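Local coordinates for major capsid protein (Norovirus Hu/GI.7/TCH-060/USA/2003, PDB 4P25) that forms the protruding part of the norovirus capsid, which binds fucosylated histo-blood group antigens such as Lewis Y and so probably attaches the virus to host cells, at residues 30-35 against 276-281; 194-199 against 264-269; 202-207 against 220-225. All coordinates share one frame; numbering follows the deposited sequence.

Contact 1: residues 30-35 against 276-281; sequences MTVSTD and GPQNLP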
loop_
_atom_site.group_PDB
_atom_site.type_symbol
_atom_site.label_atom_id
_atom_site.label_comp_id
_atom_site.label_asym_id
_atom_site.label_seq_id
_atom_site.Cartn_x
_atom_site.Cartn_y
_atom_site.Cartn_z
ATOM N N MET A 30 14.407 9.513 -7.395
ATOM C CA MET A 30 15.192 8.514 -8.109
ATOM C C MET A 30 16.656 8.791 -7.871
ATOM O O MET A 30 17.036 9.914 -7.548
ATOM C CB MET A 30 14.964 8.633 -9.613
ATOM C CG MET A 30 13.635 8.150 -10.109
ATOM S SD MET A 30 13.429 8.524 -11.863
ATOM C CE MET A 30 13.022 10.269 -11.820
ATOM N N THR A 31 17.489 7.775 -8.054
ATOM C CA THR A 31 18.927 7.995 -8.059
ATOM C C THR A 31 19.623 6.863 -8.798
ATOM O O THR A 31 19.005 5.843 -9.114
ATOM C CB THR A 31 19.487 8.121 -6.625
ATOM O OG1 THR A 31 20.804 8.693 -6.672
ATOM C CG2 THR A 31 19.534 6.760 -5.929
ATOM N N VAL A 32 20.901 7.059 -9.098
ATOM C CA VAL A 32 21.743 5.972 -9.569
ATOM C C VAL A 32 22.706 5.648 -8.436
ATOM O O VAL A 32 22.939 6.488 -7.564
ATOM C CB VAL A 32 22.503 6.353 -10.852
ATOM C CG1 VAL A 32 21.535 6.464 -12.025
ATOM C CG2 VAL A 32 23.268 7.659 -10.657
ATOM N N SER A 33 23.247 4.435 -8.420
ATOM C CA SER A 33 24.170 4.061 -7.352
ATOM C C SER A 33 25.502 4.787 -7.503
ATOM O O SER A 33 25.915 5.116 -8.619
ATOM C CB SER A 33 24.359 2.541 -7.288
ATOM O OG SER A 33 24.767 2.003 -8.532
ATOM N N THR A 34 26.162 5.054 -6.378
ATOM C CA THR A 34 27.435 5.777 -6.378
ATOM C C THR A 34 28.485 5.029 -7.202
ATOM O O THR A 34 29.222 5.632 -7.977
ATOM C CB THR A 34 27.937 6.050 -4.945
ATOM O OG1 THR A 34 26.976 6.854 -4.250
ATOM C CG2 THR A 34 29.268 6.787 -4.974
ATOM N N ASP A 35 28.533 3.712 -7.035
ATOM C CA ASP A 35 29.261 2.843 -7.949
ATOM C C ASP A 35 28.241 2.327 -8.953
ATOM O O ASP A 35 27.384 1.519 -8.607
ATOM C CB ASP A 35 29.900 1.684 -7.178
ATOM C CG ASP A 35 30.557 0.647 -8.086
ATOM O OD1 ASP A 35 30.614 0.838 -9.319
ATOM O OD2 ASP A 35 31.035 -0.369 -7.545
ATOM N N GLY A 276 22.308 12.986 -12.636
ATOM C CA GLY A 276 21.495 11.824 -12.931
ATOM C C GLY A 276 20.042 12.084 -12.597
ATOM O O GLY A 276 19.651 13.234 -12.392
ATOM N N PRO A 277 19.237 11.017 -12.521
ATOM C CA PRO A 277 17.796 11.181 -12.304
ATOM C C PRO A 277 17.469 11.792 -10.941
ATOM O O PRO A 277 16.353 12.272 -10.755
ATOM C CB PRO A 277 17.257 9.749 -12.420
ATOM C CG PRO A 277 18.423 8.878 -12.053
ATOM C CD PRO A 277 19.644 9.599 -12.563
ATOM N N GLN A 278 18.428 11.800 -10.016
ATOM C CA GLN A 278 18.234 12.459 -8.721
ATOM C C GLN A 278 18.061 13.969 -8.866
ATOM O O GLN A 278 17.595 14.642 -7.939
ATOM C CB GLN A 278 19.383 12.140 -7.761
ATOM C CG GLN A 278 20.757 12.580 -8.246
ATOM C CD GLN A 278 21.492 11.487 -9.001
ATOM O OE1 GLN A 278 20.891 10.728 -9.762
ATOM N NE2 GLN A 278 22.801 11.400 -8.790
ATOM N N ASN A 279 18.431 14.493 -10.032
ATOM C CA ASN A 279 18.291 15.920 -10.322
ATOM C C ASN A 279 17.007 16.290 -11.060
ATOM O O ASN A 279 16.777 17.457 -11.375
ATOM C CB ASN A 279 19.509 16.417 -11.099
ATOM C CG ASN A 279 20.754 16.461 -10.244
ATOM O OD1 ASN A 279 20.670 16.575 -9.020
ATOM N ND2 ASN A 279 21.917 16.374 -10.879
ATOM N N LEU A 280 16.178 15.289 -11.331
ATOM C CA LEU A 280 14.877 15.502 -11.953
ATOM C C LEU A 280 13.814 15.753 -10.901
ATOM O O LEU A 280 13.932 15.268 -9.772
ATOM C CB LEU A 280 14.474 14.270 -12.757
ATOM C CG LEU A 280 15.373 13.913 -13.933
ATOM C CD1 LEU A 280 14.898 12.603 -14.530
ATOM C CD2 LEU A 280 15.366 15.029 -14.964
ATOM N N PRO A 281 12.762 16.504 -11.271
ATOM C CA PRO A 281 11.603 16.673 -10.391
ATOM C C PRO A 281 11.012 15.311 -10.079
ATOM O O PRO A 281 11.131 14.386 -10.886
ATOM C CB PRO A 281 10.621 17.477 -11.245
ATOM C CG PRO A 281 11.459 18.140 -12.279
ATOM C CD PRO A 281 12.592 17.206 -12.556
HETATM O O HOH W 1 14.420 12.180 -8.636
#
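Pro277 packs its ring against two side chains of the 30-35 segment. CB of Pro277 lies 3.8 Å from CB of Met30, and its CD sits 3.7 Å from CG1 of Val32, the side chains of Val32 and Pro277 crossing at about a right angle. A compact, rigid ring suits this place: it fits between two apolar side chains and starts the 3-10 turn 277-279. Met30 is long and flexible enough to reach further; its chain bends at chi3 (-78°), which sets the methyl CE 4.0 Å from CD1 of Leu280. No direct hydrogen bond joins the segments. The backbones instead approach through a CA-H...O contact, CA of Gln278 to O of Met30 at 3.0 Å, and through a water that accepts from Met30 N and lies 2.9 Å from Pro277 O. The amide of Gln278 ends beside Thr31 and Val32, with OE1 3.7 Å from Thr31 OG1, too long for a bond, and both this OE1 and Val32 N are buried without a partner. The turn is fixed from within by Asn279 N bonding to Gly276 O and Leu280 N to Pro277 O; the backbone angles of Gly276 would jam a side chain against the preceding carbonyl. Strand 29-31 pairs with strand 201-208, and Met30 also touches Phe205 and Val203; Tyr247 and Phe259, from strands 242-248 and 255-262, pack on both Met30 and Leu280.

Contact 2: residues 194-199 against 264-269; sequences FPPGFG and DGFITC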
loop_
_atom_site.group_PDB
_atom_site.type_symbol
_atom_site.label_atom_id
_atom_site.label_comp_id
_atom_site.label_asym_id
_atom_site.label_seq_id
_atom_site.Cartn_x
_atom_site.Cartn_y
_atom_site.Cartn_z
ATOM N N PHE A 194 22.092 -6.900 -13.274
ATOM C CA PHE A 194 23.374 -6.379 -13.722
ATOM C C PHE A 194 23.181 -5.129 -14.563
ATOM O O PHE A 194 22.363 -5.121 -15.490
ATOM C CB PHE A 194 24.123 -7.428 -14.544
ATOM C CG PHE A 194 24.515 -8.648 -13.761
ATOM C CD1 PHE A 194 25.652 -8.641 -12.970
ATOM C CD2 PHE A 194 23.755 -9.801 -13.822
ATOM C CE1 PHE A 194 26.022 -9.763 -12.252
ATOM C CE2 PHE A 194 24.118 -10.927 -13.106
ATOM C CZ PHE A 194 25.255 -10.908 -12.321
ATOM N N PRO A 195 23.920 -4.061 -14.234
ATOM C CA PRO A 195 23.950 -2.867 -15.085
ATOM C C PRO A 195 24.346 -3.301 -16.499
ATOM O O PRO A 195 25.323 -4.001 -16.658
ATOM C CB PRO A 195 25.078 -2.035 -14.456
ATOM C CG PRO A 195 25.072 -2.442 -13.009
ATOM C CD PRO A 195 24.731 -3.905 -13.008
ATOM N N PRO A 196 23.544 -2.902 -17.507
ATOM C CA PRO A 196 23.846 -3.400 -18.854
ATOM C C PRO A 196 25.049 -2.720 -19.466
ATOM O O PRO A 196 25.423 -3.043 -20.599
ATOM C CB PRO A 196 22.567 -3.053 -19.641
ATOM C CG PRO A 196 22.002 -1.884 -18.930
ATOM C CD PRO A 196 22.303 -2.078 -17.468
ATOM N N GLY A 197 25.666 -1.799 -18.738
ATOM C CA GLY A 197 26.862 -1.119 -19.207
ATOM C C GLY A 197 26.582 -0.192 -20.364
ATOM O O GLY A 197 25.432 0.180 -20.614
ATOM N N PHE A 198 27.640 0.172 -21.079
ATOM C CA PHE A 198 27.549 1.123 -22.179
ATOM C C PHE A 198 26.930 2.430 -21.708
ATOM O O PHE A 198 26.098 3.019 -22.388
ATOM C CB PHE A 198 26.777 0.532 -23.351
ATOM C CG PHE A 198 27.546 -0.503 -24.100
ATOM C CD1 PHE A 198 28.837 -0.230 -24.526
ATOM C CD2 PHE A 198 27.010 -1.748 -24.351
ATOM C CE1 PHE A 198 29.566 -1.175 -25.208
ATOM C CE2 PHE A 198 27.737 -2.703 -25.035
ATOM C CZ PHE A 198 29.019 -2.415 -25.463
ATOM N N GLY A 199 27.348 2.857 -20.522
ATOM C CA GLY A 199 26.930 4.135 -19.993
ATOM C C GLY A 199 25.620 4.085 -19.234
ATOM O O GLY A 199 25.278 5.040 -18.541
ATOM N N ASP A 264 13.152 -8.064 -18.110
ATOM C CA ASP A 264 13.325 -8.702 -16.803
ATOM C C ASP A 264 12.864 -7.834 -15.628
ATOM O O ASP A 264 12.884 -8.273 -14.479
ATOM C CB ASP A 264 14.769 -9.169 -16.598
ATOM C CG ASP A 264 15.116 -10.377 -17.449
ATOM O OD1 ASP A 264 14.183 -11.002 -17.995
ATOM O OD2 ASP A 264 16.315 -10.704 -17.565
ATOM N N GLY A 265 12.457 -6.603 -15.919
ATOM C CA GLY A 265 11.786 -5.776 -14.929
ATOM C C GLY A 265 12.684 -4.858 -14.126
ATOM O O GLY A 265 12.706 -4.909 -12.895
ATOM N N PHE A 266 13.430 -4.012 -14.822
ATOM C CA PHE A 266 14.164 -2.930 -14.176
ATOM C C PHE A 266 14.318 -1.794 -15.171
ATOM O O PHE A 266 14.052 -1.968 -16.359
ATOM C CB PHE A 266 15.524 -3.396 -13.636
ATOM C CG PHE A 266 16.462 -3.907 -14.693
ATOM C CD1 PHE A 266 16.435 -5.239 -15.073
ATOM C CD2 PHE A 266 17.377 -3.061 -15.301
ATOM C CE1 PHE A 266 17.294 -5.719 -16.043
ATOM C CE2 PHE A 266 18.243 -3.534 -16.274
ATOM C CZ PHE A 266 18.202 -4.865 -16.644
ATOM N N ILE A 267 14.729 -0.632 -14.675
ATOM C CA ILE A 267 14.778 0.583 -15.479
ATOM C C ILE A 267 16.182 1.169 -15.443
ATOM O O ILE A 267 16.840 1.159 -14.402
ATOM C CB ILE A 267 13.750 1.615 -14.955
ATOM C CG1 ILE A 267 12.328 1.070 -15.123
ATOM C CG2 ILE A 267 13.917 2.957 -15.655
ATOM C CD1 ILE A 267 11.262 1.886 -14.430
ATOM N N THR A 268 16.651 1.658 -16.592
ATOM C CA THR A 268 17.952 2.318 -16.656
ATOM C C THR A 268 17.847 3.690 -17.298
ATOM O O THR A 268 16.839 4.031 -17.928
ATOM C CB THR A 268 18.975 1.512 -17.476
ATOM O OG1 THR A 268 18.579 1.493 -18.852
ATOM C CG2 THR A 268 19.111 0.086 -16.947
ATOM N N CYS A 269 18.908 4.470 -17.134
ATOM C CA CYS A 269 19.070 5.737 -17.824
ATOM C C CYS A 269 20.552 5.888 -18.092
ATOM O O CYS A 269 21.353 5.080 -17.622
ATOM C CB CYS A 269 18.594 6.897 -16.943
ATOM S SG CYS A 269 19.643 7.225 -15.486
#
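Pro196 and Thr268 meet tip to tip, and their meeting is the tighter part of a sparse contact. The ring atom CD of Pro196 lies 3.9 Å from the methyl CG2 of Thr268, with CG of the same ring almost as near. Threonine suits the spot because its two branches do different work. With CG2 anti to the carbonyl carbon, beside the backbone N, the methyl is presented to the proline, while OG1 is left for a hydrogen bond to OE1 of Glu200, the next residue along the loop. That methyl also lies in the plane of the Phe266 ring, at its edge, so the two residues, alternate members of strand 266-269, present a joined apolar surface to the loop.

Around this point the packing thins. CD of Pro196 is 4.5 Å from CE2 of Phe266, and the carbonyl O of Phe194 comes no nearer than 4.3 Å to CZ of that ring; both approaches are oblique. The Phe194 side chain leads away from the strand and is exposed. At the other end of the segment, the exposed Gly199 brings only backbone near the strand, its O 4.0 Å from O of Cys269. Its backbone angles (87°/-13°) call for glycine, since a side chain would press against the carbonyl of Phe198. The Phe266 ring also meets Tyr262 of strand 255-262, the planes about 15° apart, and touches Ile193, just ahead of Phe194.

Only 144 Å² is buried here, summed over both sides, and no hydrogen bond crosses between the segments. Residues 194-199 therefore rest on the strand through dispersion and hydrophobic contact, centred on proline, whose ring exposes carbon and whose nitrogen carries no N-H to satisfy; the polar tie comes one residue later, at Glu200.

Contact 3: residues 202-207 against 220-225; sequences IVYFMS and PCTLPQ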
loop_
_atom_site.group_PDB
_atom_site.type_symbol
_atom_site.label_atom_id
_atom_site.label_comp_id
_atom_site.label_asym_id
_atom_site.label_seq_id
_atom_site.Cartn_x
_atom_site.Cartn_y
_atom_site.Cartn_z
ATOM N N ILE A 202 21.406 1.529 -13.577
ATOM C CA ILE A 202 20.112 1.148 -13.017
ATOM C C ILE A 202 19.516 2.318 -12.246
ATOM O O ILE A 202 20.217 3.019 -11.518
ATOM C CB ILE A 202 20.256 -0.059 -12.081
ATOM C CG1 ILE A 202 20.814 -1.259 -12.856
ATOM C CG2 ILE A 202 18.913 -0.420 -11.440
ATOM C CD1 ILE A 202 21.398 -2.326 -11.980
ATOM N N VAL A 203 18.221 2.533 -12.427
ATOM C CA VAL A 203 17.516 3.574 -11.694
ATOM C C VAL A 203 16.904 2.998 -10.423
ATOM O O VAL A 203 16.175 2.005 -10.470
ATOM C CB VAL A 203 16.424 4.223 -12.552
ATOM C CG1 VAL A 203 15.620 5.217 -11.724
ATOM C CG2 VAL A 203 17.053 4.907 -13.759
ATOM N N TYR A 204 17.228 3.614 -9.292
ATOM C CA TYR A 204 16.699 3.189 -8.005
ATOM C C TYR A 204 15.707 4.207 -7.492
ATOM O O TYR A 204 15.946 5.412 -7.546
ATOM C CB TYR A 204 17.828 2.981 -6.995
ATOM C CG TYR A 204 18.780 1.902 -7.440
ATOM C CD1 TYR A 204 18.489 0.566 -7.221
ATOM C CD2 TYR A 204 19.954 2.219 -8.113
ATOM C CE1 TYR A 204 19.344 -0.427 -7.644
ATOM C CE2 TYR A 204 20.820 1.228 -8.541
ATOM C CZ TYR A 204 20.506 -0.091 -8.304
ATOM O OH TYR A 204 21.353 -1.088 -8.723
ATOM N N PHE A 205 14.581 3.700 -7.006
ATOM C CA PHE A 205 13.517 4.536 -6.482
ATOM C C PHE A 205 13.619 4.523 -4.967
ATOM O O PHE A 205 13.571 3.456 -4.341
ATOM C CB PHE A 205 12.174 4.016 -6.998
ATOM C CG PHE A 205 12.102 3.979 -8.503
ATOM C CD1 PHE A 205 11.742 5.110 -9.218
ATOM C CD2 PHE A 205 12.444 2.828 -9.203
ATOM C CE1 PHE A 205 11.699 5.092 -10.611
ATOM C CE2 PHE A 205 12.403 2.802 -10.594
ATOM C CZ PHE A 205 12.031 3.934 -11.299
ATOM N N MET A 206 13.793 5.708 -4.383
ATOM C CA MET A 206 14.176 5.846 -2.982
ATOM C C MET A 206 13.024 6.312 -2.097
ATOM O O MET A 206 12.217 7.148 -2.508
ATOM C CB MET A 206 15.325 6.855 -2.842
ATOM C CG MET A 206 16.521 6.613 -3.768
ATOM S SD MET A 206 17.259 4.973 -3.630
ATOM C CE MET A 206 17.837 4.982 -1.932
ATOM N N SER A 207 12.969 5.787 -0.874
ATOM C CA SER A 207 11.977 6.216 0.106
ATOM C C SER A 207 12.602 6.523 1.456
ATOM O O SER A 207 13.489 5.802 1.915
ATOM C CB SER A 207 10.913 5.130 0.315
ATOM O OG SER A 207 10.131 4.944 -0.849
ATOM N N PRO A 220 16.222 1.776 -1.204
ATOM C CA PRO A 220 16.071 1.697 -2.660
ATOM C C PRO A 220 15.173 0.545 -3.092
ATOM O O PRO A 220 15.079 -0.460 -2.390
ATOM C CB PRO A 220 17.501 1.407 -3.125
ATOM C CG PRO A 220 18.054 0.547 -2.009
ATOM C CD PRO A 220 17.449 1.103 -0.735
ATOM N N CYS A 221 14.518 0.698 -4.237
ATOM C CA CYS A 221 13.884 -0.433 -4.904
ATOM C C CYS A 221 14.041 -0.234 -6.408
ATOM O O CYS A 221 14.361 0.867 -6.858
ATOM C CB CYS A 221 12.410 -0.583 -4.497
ATOM S SG CYS A 221 11.294 0.703 -5.115
ATOM N N THR A 222 13.829 -1.289 -7.184
ATOM C CA THR A 222 14.043 -1.194 -8.625
ATOM C C THR A 222 12.771 -1.056 -9.469
ATOM O O THR A 222 12.853 -0.728 -10.646
ATOM C CB THR A 222 14.899 -2.364 -9.143
ATOM O OG1 THR A 222 14.417 -3.587 -8.586
ATOM C CG2 THR A 222 16.361 -2.173 -8.739
ATOM N N LEU A 223 11.605 -1.320 -8.876
ATOM C CA LEU A 223 10.326 -0.981 -9.510
ATOM C C LEU A 223 9.368 -0.430 -8.469
ATOM O O LEU A 223 9.215 -1.020 -7.400
ATOM C CB LEU A 223 9.669 -2.199 -10.162
ATOM C CG LEU A 223 10.225 -2.758 -11.467
ATOM C CD1 LEU A 223 9.509 -4.057 -11.801
ATOM C CD2 LEU A 223 10.062 -1.758 -12.596
ATOM N N PRO A 224 8.716 0.704 -8.775
ATOM C CA PRO A 224 7.637 1.148 -7.890
ATOM C C PRO A 224 6.580 0.052 -7.825
ATOM O O PRO A 224 6.380 -0.653 -8.819
ATOM C CB PRO A 224 7.082 2.386 -8.609
ATOM C CG PRO A 224 8.204 2.849 -9.499
ATOM C CD PRO A 224 8.878 1.585 -9.947
ATOM N N GLN A 225 5.926 -0.114 -6.683
ATOM C CA GLN A 225 4.998 -1.237 -6.527
ATOM C C GLN A 225 3.869 -1.235 -7.555
ATOM O O GLN A 225 3.481 -2.292 -8.054
ATOM C CB GLN A 225 4.419 -1.295 -5.112
ATOM C CG GLN A 225 3.540 -2.524 -4.881
ATOM C CD GLN A 225 4.305 -3.820 -5.056
ATOM O OE1 GLN A 225 5.500 -3.887 -4.775
ATOM N NE2 GLN A 225 3.616 -4.862 -5.527
HETATM O O HOH W 2 15.231 -0.236 -11.933
#
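Phe205 and Cys221 form an antiparallel hydrogen-bonded pair. Phe205 N gives a nearly straight bond to Cys221 O, 2.8 Å long with 174° at the hydrogen. The return bond from Cys221 N to Phe205 O, at 2.9 Å, is more bent (141°). Toward Val203 and Thr222 the direct bonding stops, and a water donates to both Val203 O and Thr222 O.

The Phe205 ring has a flat aromatic's task, packing on both faces. Pro224 lays CD over one face, 4.0 Å from the ring centroid, in a CH-pi contact, while Val203 CG1 lies over the opposite face. Thr222 O lies in the ring plane, 3.6 Å from CE2, where the slightly positive ring hydrogens suit an oxygen. Pro224 stands at the N-cap position, right before helix 225-234.

Met206 and Pro220 make the adjacent non-hydrogen-bonded pair, a position proline can occupy because no N-H is asked of it across the ladder. Bends at chi2 and chi3 fold the methionine back, and SD comes within 3.6 Å of Pro220 CB. Tyr204 CB also comes within 4.2 Å of Pro220 CB, and Tyr204 CE1 touches the Thr222 methyl CG2 at 3.6 Å.

The contact joins the strands of the beta hairpin 201-208 and 218-221, and all its touching residues are buried. Strand 201-208 also pairs with strands 29-31 and 266-269, and Trp174 stacks edge-to-face with Tyr204.

From the N terminus the chain passes through 30-35, the first half of contact 1, whose partner 276-281 arrives only after 240 intervening residues, the widest of the three loops. Within it, contact 2 closes a smaller loop from 194-199 to 264-269, and that loop encloses contact 3, the hairpin of 202-207 with 220-225. The three are thus nested, without crossing. All reach one antiparallel sheet, where strand 201-208 neighbours both 29-31 and 266-269. Thr31 O probably bonds to Tyr204 N, linking contacts 1 and 3; Ile267 O probably does so to Val203 N, linking 2 and 3; Cys269 SG packs on Pro277 and Val32, joining 1 and 2.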